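Local coordinates for protein tRNA (Adenine(22)-N(1))-methyltransferase (PDB 6QE6) that binds S-adenosyl-L-homocysteine, the spent methyl-donor cofactor, and probably methylates N1 of adenine 22 in tRNA, at residues Y158-Y163 / Y169-I174. Residues are numbered along the deposited sequence; the frame is centred on the assembly and turned at random.
Sequences YESFIY and YWLIEI
Phe161 turns the edge of its ring onto one face of the Trp170 indole, a T-shaped (edge-to-face) pair with planes at 69°. With CG anti to the backbone N (chi1 -176°), the ring swings over toward the neighbouring strand: Phe161 CD1 passes 3.5 Å from Tyr169 O, and its CE1, further out, comes down 3.6 Å from Trp170 CE2. Tyr202 and Tyr205 also meet this ring. On the same face of the sheet Glu159 runs beside Ile172. Glu159 CB packs near Leu171 O, its CG lies 4.1 Å from Ile172 CG1, and beyond them the carboxylate divides its bonds: OE1 accepts from Ser192 N, while OE2 forms a salt bridge with Arg146 and accepts a hydrogen bond from a water. That water also donates to Leu171 O (2.8 Å), which already accepts from Ser160 N, so two donors grip one carbonyl. On the opposite face, Leu171 CD2 touches Tyr158 CD2 (3.5 Å), and Ile162 packs against Tyr169. Five backbone hydrogen bonds, such as Glu173 N to Tyr158 O at 2.7 Å, join the strands. This hairpin edges the seven-stranded sheet, its strand 168-175 antiparallel to both neighbours, the hallmark of the Rossmann-like class I methyltransferase order 3-2-1-4-5-7-6.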
ATOM      1  N   TYR A 158       7.620  -5.827   4.798  1.00 30.67           N
ATOM      2  CA  TYR A 158       7.239  -6.749   3.741  1.00 31.86           C
ATOM      3  C   TYR A 158       6.830  -5.958   2.508  1.00 30.97           C
ATOM      4  O   TYR A 158       6.165  -4.922   2.609  1.00 26.44           O
ATOM      5  CB  TYR A 158       6.099  -7.680   4.173  1.00 26.51           C
ATOM      6  CG  TYR A 158       5.726  -8.693   3.124  1.00 25.03           C
ATOM      7  CD1 TYR A 158       6.612  -9.698   2.764  1.00 24.83           C
ATOM      8  CD2 TYR A 158       4.498  -8.626   2.465  1.00 28.73           C
ATOM      9  CE1 TYR A 158       6.289 -10.621   1.799  1.00 27.69           C
ATOM     10  CE2 TYR A 158       4.153  -9.548   1.465  1.00 25.03           C
ATOM     11  CZ  TYR A 158       5.052 -10.556   1.147  1.00 33.23           C
ATOM     12  OH  TYR A 158       4.748 -11.501   0.187  1.00 29.43           O
ATOM     13  N   GLU A 159       7.255  -6.456   1.353  1.00 28.17           N
ATOM     14  CA  GLU A 159       6.813  -5.949   0.072  1.00 27.05           C
ATOM     15  C   GLU A 159       6.519  -7.132  -0.816  1.00 27.62           C
ATOM     16  O   GLU A 159       7.084  -8.216  -0.637  1.00 23.47           O
ATOM     17  CB  GLU A 159       7.847  -5.078  -0.625  1.00 25.70           C
ATOM     18  CG  GLU A 159       8.283  -3.875   0.134  1.00 27.24           C
ATOM     19  CD  GLU A 159       9.145  -2.963  -0.735  1.00 37.92           C
ATOM     20  OE1 GLU A 159      10.367  -2.826  -0.457  1.00 35.63           O
ATOM     21  OE2 GLU A 159       8.587  -2.396  -1.707  1.00 37.84           O
ATOM     22  N   SER A 160       5.629  -6.902  -1.783  1.00 29.84           N
ATOM     23  CA  SER A 160       5.387  -7.866  -2.847  1.00 29.35           C
ATOM     24  C   SER A 160       4.689  -7.162  -4.006  1.00 28.71           C
ATOM     25  O   SER A 160       4.224  -6.021  -3.888  1.00 28.72           O
ATOM     26  CB  SER A 160       4.575  -9.049  -2.342  1.00 27.99           C
ATOM     27  OG  SER A 160       3.239  -8.862  -2.692  1.00 34.13           O
ATOM     28  N   PHE A 161       4.626  -7.861  -5.136  1.00 26.19           N
ATOM     29  CA  PHE A 161       4.174  -7.275  -6.392  1.00 27.53           C
ATOM     30  C   PHE A 161       3.091  -8.172  -6.963  1.00 28.20           C
ATOM     31  O   PHE A 161       3.321  -9.372  -7.152  1.00 31.05           O
ATOM     32  CB  PHE A 161       5.343  -7.114  -7.377  1.00 26.14           C
ATOM     33  CG  PHE A 161       4.970  -6.424  -8.667  1.00 29.13           C
ATOM     34  CD1 PHE A 161       4.627  -5.072  -8.681  1.00 31.15           C
ATOM     35  CD2 PHE A 161       4.966  -7.129  -9.876  1.00 30.31           C
ATOM     36  CE1 PHE A 161       4.283  -4.431  -9.869  1.00 27.74           C
ATOM     37  CE2 PHE A 161       4.638  -6.497 -11.071  1.00 29.56           C
ATOM     38  CZ  PHE A 161       4.293  -5.151 -11.069  1.00 32.95           C
ATOM     39  N   ILE A 162       1.923  -7.592  -7.243  1.00 29.03           N
ATOM     40  CA  ILE A 162       0.695  -8.343  -7.498  1.00 30.91           C
ATOM     41  C   ILE A 162       0.102  -7.942  -8.848  1.00 34.66           C
ATOM     42  O   ILE A 162       0.003  -6.748  -9.171  1.00 27.18           O
ATOM     43  CB  ILE A 162      -0.333  -8.111  -6.376  1.00 29.06           C
ATOM     44  CG1 ILE A 162       0.213  -8.603  -5.032  1.00 26.89           C
ATOM     45  CG2 ILE A 162      -1.672  -8.752  -6.718  1.00 30.19           C
ATOM     46  CD1 ILE A 162      -0.593  -8.118  -3.858  1.00 28.12           C
ATOM     47  N   TYR A 163      -0.309  -8.937  -9.626  1.00 33.44           N
ATOM     48  CA  TYR A 163      -1.095  -8.712 -10.829  1.00 35.58           C
ATOM     49  C   TYR A 163      -2.527  -9.170 -10.578  1.00 34.23           C
ATOM     50  O   TYR A 163      -2.748 -10.325 -10.201  1.00 34.31           O
ATOM     51  CB  TYR A 163      -0.508  -9.464 -12.028  1.00 32.78           C
ATOM     52  CG  TYR A 163      -1.485  -9.507 -13.173  1.00 39.37           C
ATOM     53  CD1 TYR A 163      -1.593  -8.437 -14.057  1.00 37.94           C
ATOM     54  CD2 TYR A 163      -2.347 -10.598 -13.341  1.00 40.61           C
ATOM     55  CE1 TYR A 163      -2.514  -8.459 -15.094  1.00 46.31           C
ATOM     56  CE2 TYR A 163      -3.281 -10.626 -14.371  1.00 47.24           C
ATOM     57  CZ  TYR A 163      -3.360  -9.560 -15.249  1.00 51.44           C
ATOM     58  OH  TYR A 163      -4.287  -9.597 -16.274  1.00 53.60           O
ATOM     59  N   TYR A 169      -0.117  -3.973  -8.777  1.00 29.60           N
ATOM     60  CA  TYR A 169      -0.293  -3.448  -7.434  1.00 30.28           C
ATOM     61  C   TYR A 169       0.986  -3.633  -6.632  1.00 31.47           C
ATOM     62  O   TYR A 169       1.691  -4.637  -6.775  1.00 28.04           O
ATOM     63  CB  TYR A 169      -1.448  -4.135  -6.719  1.00 28.03           C
ATOM     64  CG  TYR A 169      -2.774  -3.890  -7.378  1.00 35.77           C
ATOM     65  CD1 TYR A 169      -3.251  -4.749  -8.370  1.00 27.77           C
ATOM     66  CD2 TYR A 169      -3.555  -2.802  -7.007  1.00 31.78           C
ATOM     67  CE1 TYR A 169      -4.446  -4.524  -8.962  1.00 29.31           C
ATOM     68  CE2 TYR A 169      -4.760  -2.572  -7.600  1.00 33.25           C
ATOM     69  CZ  TYR A 169      -5.201  -3.428  -8.584  1.00 37.51           C
ATOM     70  OH  TYR A 169      -6.416  -3.195  -9.180  1.00 48.02           O
ATOM     71  N   TRP A 170       1.256  -2.665  -5.766  1.00 27.42           N
ATOM     72  CA  TRP A 170       2.486  -2.616  -4.992  1.00 27.85           C
ATOM     73  C   TRP A 170       2.089  -2.725  -3.527  1.00 29.58           C
ATOM     74  O   TRP A 170       1.466  -1.814  -2.970  1.00 29.78           O
ATOM     75  CB  TRP A 170       3.262  -1.327  -5.275  1.00 27.42           C
ATOM     76  CG  TRP A 170       3.985  -1.249  -6.622  1.00 30.81           C
ATOM     77  CD1 TRP A 170       5.321  -1.404  -6.833  1.00 32.99           C
ATOM     78  CD2 TRP A 170       3.413  -0.953  -7.913  1.00 31.79           C
ATOM     79  NE1 TRP A 170       5.624  -1.239  -8.167  1.00 32.82           N
ATOM     80  CE2 TRP A 170       4.470  -0.967  -8.852  1.00 35.94           C
ATOM     81  CE3 TRP A 170       2.114  -0.695  -8.366  1.00 30.15           C
ATOM     82  CZ2 TRP A 170       4.267  -0.721 -10.218  1.00 32.06           C
ATOM     83  CZ3 TRP A 170       1.915  -0.449  -9.704  1.00 31.65           C
ATOM     84  CH2 TRP A 170       2.990  -0.463 -10.622  1.00 31.01           C
ATOM     85  N   LEU A 171       2.424  -3.836  -2.904  1.00 25.68           N
ATOM     86  CA  LEU A 171       2.067  -4.036  -1.516  1.00 29.01           C
ATOM     87  C   LEU A 171       3.296  -3.792  -0.654  1.00 32.18           C
ATOM     88  O   LEU A 171       4.367  -4.339  -0.931  1.00 27.75           O
ATOM     89  CB  LEU A 171       1.505  -5.442  -1.301  1.00 30.97           C
ATOM     90  CG  LEU A 171       1.159  -5.810   0.139  1.00 31.11           C
ATOM     91  CD1 LEU A 171      -0.185  -6.483   0.239  1.00 30.50           C
ATOM     92  CD2 LEU A 171       2.235  -6.720   0.684  1.00 31.44           C
ATOM     93  N   ILE A 172       3.135  -2.970   0.386  1.00 28.85           N
ATOM     94  CA  ILE A 172       4.230  -2.604   1.268  1.00 28.66           C
ATOM     95  C   ILE A 172       3.702  -2.523   2.699  1.00 30.23           C
ATOM     96  O   ILE A 172       2.630  -1.957   2.950  1.00 28.80           O
ATOM     97  CB  ILE A 172       4.902  -1.283   0.818  1.00 34.26           C
ATOM     98  CG1 ILE A 172       6.053  -0.900   1.765  1.00 27.95           C
ATOM     99  CG2 ILE A 172       3.871  -0.168   0.628  1.00 30.19           C
ATOM    100  CD1 ILE A 172       6.869   0.321   1.335  1.00 26.55           C
ATOM    101  N   GLU A 173       4.426  -3.140   3.626  1.00 27.82           N
ATOM    102  CA  GLU A 173       4.073  -3.157   5.038  1.00 30.90           C
ATOM    103  C   GLU A 173       5.133  -2.381   5.814  1.00 31.65           C
ATOM    104  O   GLU A 173       6.330  -2.667   5.703  1.00 31.12           O
ATOM    105  CB  GLU A 173       3.953  -4.587   5.584  1.00 30.75           C
ATOM    106  CG  GLU A 173       4.030  -4.628   7.120  1.00 32.61           C
ATOM    107  CD  GLU A 173       3.496  -5.920   7.746  1.00 39.89           C
ATOM    108  OE1 GLU A 173       3.393  -6.943   7.028  1.00 38.66           O
ATOM    109  OE2 GLU A 173       3.187  -5.912   8.966  1.00 38.85           O
ATOM    110  N   ILE A 174       4.691  -1.398   6.591  1.00 32.12           N
ATOM    111  CA  ILE A 174       5.578  -0.510   7.325  1.00 31.74           C
ATOM    112  C   ILE A 174       5.333  -0.719   8.815  1.00 33.89           C
ATOM    113  O   ILE A 174       4.195  -0.572   9.288  1.00 30.47           O
ATOM    114  CB  ILE A 174       5.362   0.956   6.919  1.00 32.35           C
ATOM    115  CG1 ILE A 174       5.627   1.119   5.421  1.00 30.19           C
ATOM    116  CG2 ILE A 174       6.251   1.893   7.742  1.00 29.67           C
ATOM    117  CD1 ILE A 174       5.210   2.461   4.883  1.00 28.40           C
TER
HETATM  118  O   HOH W   1       6.038  -2.743  -2.530  1.00 33.84           O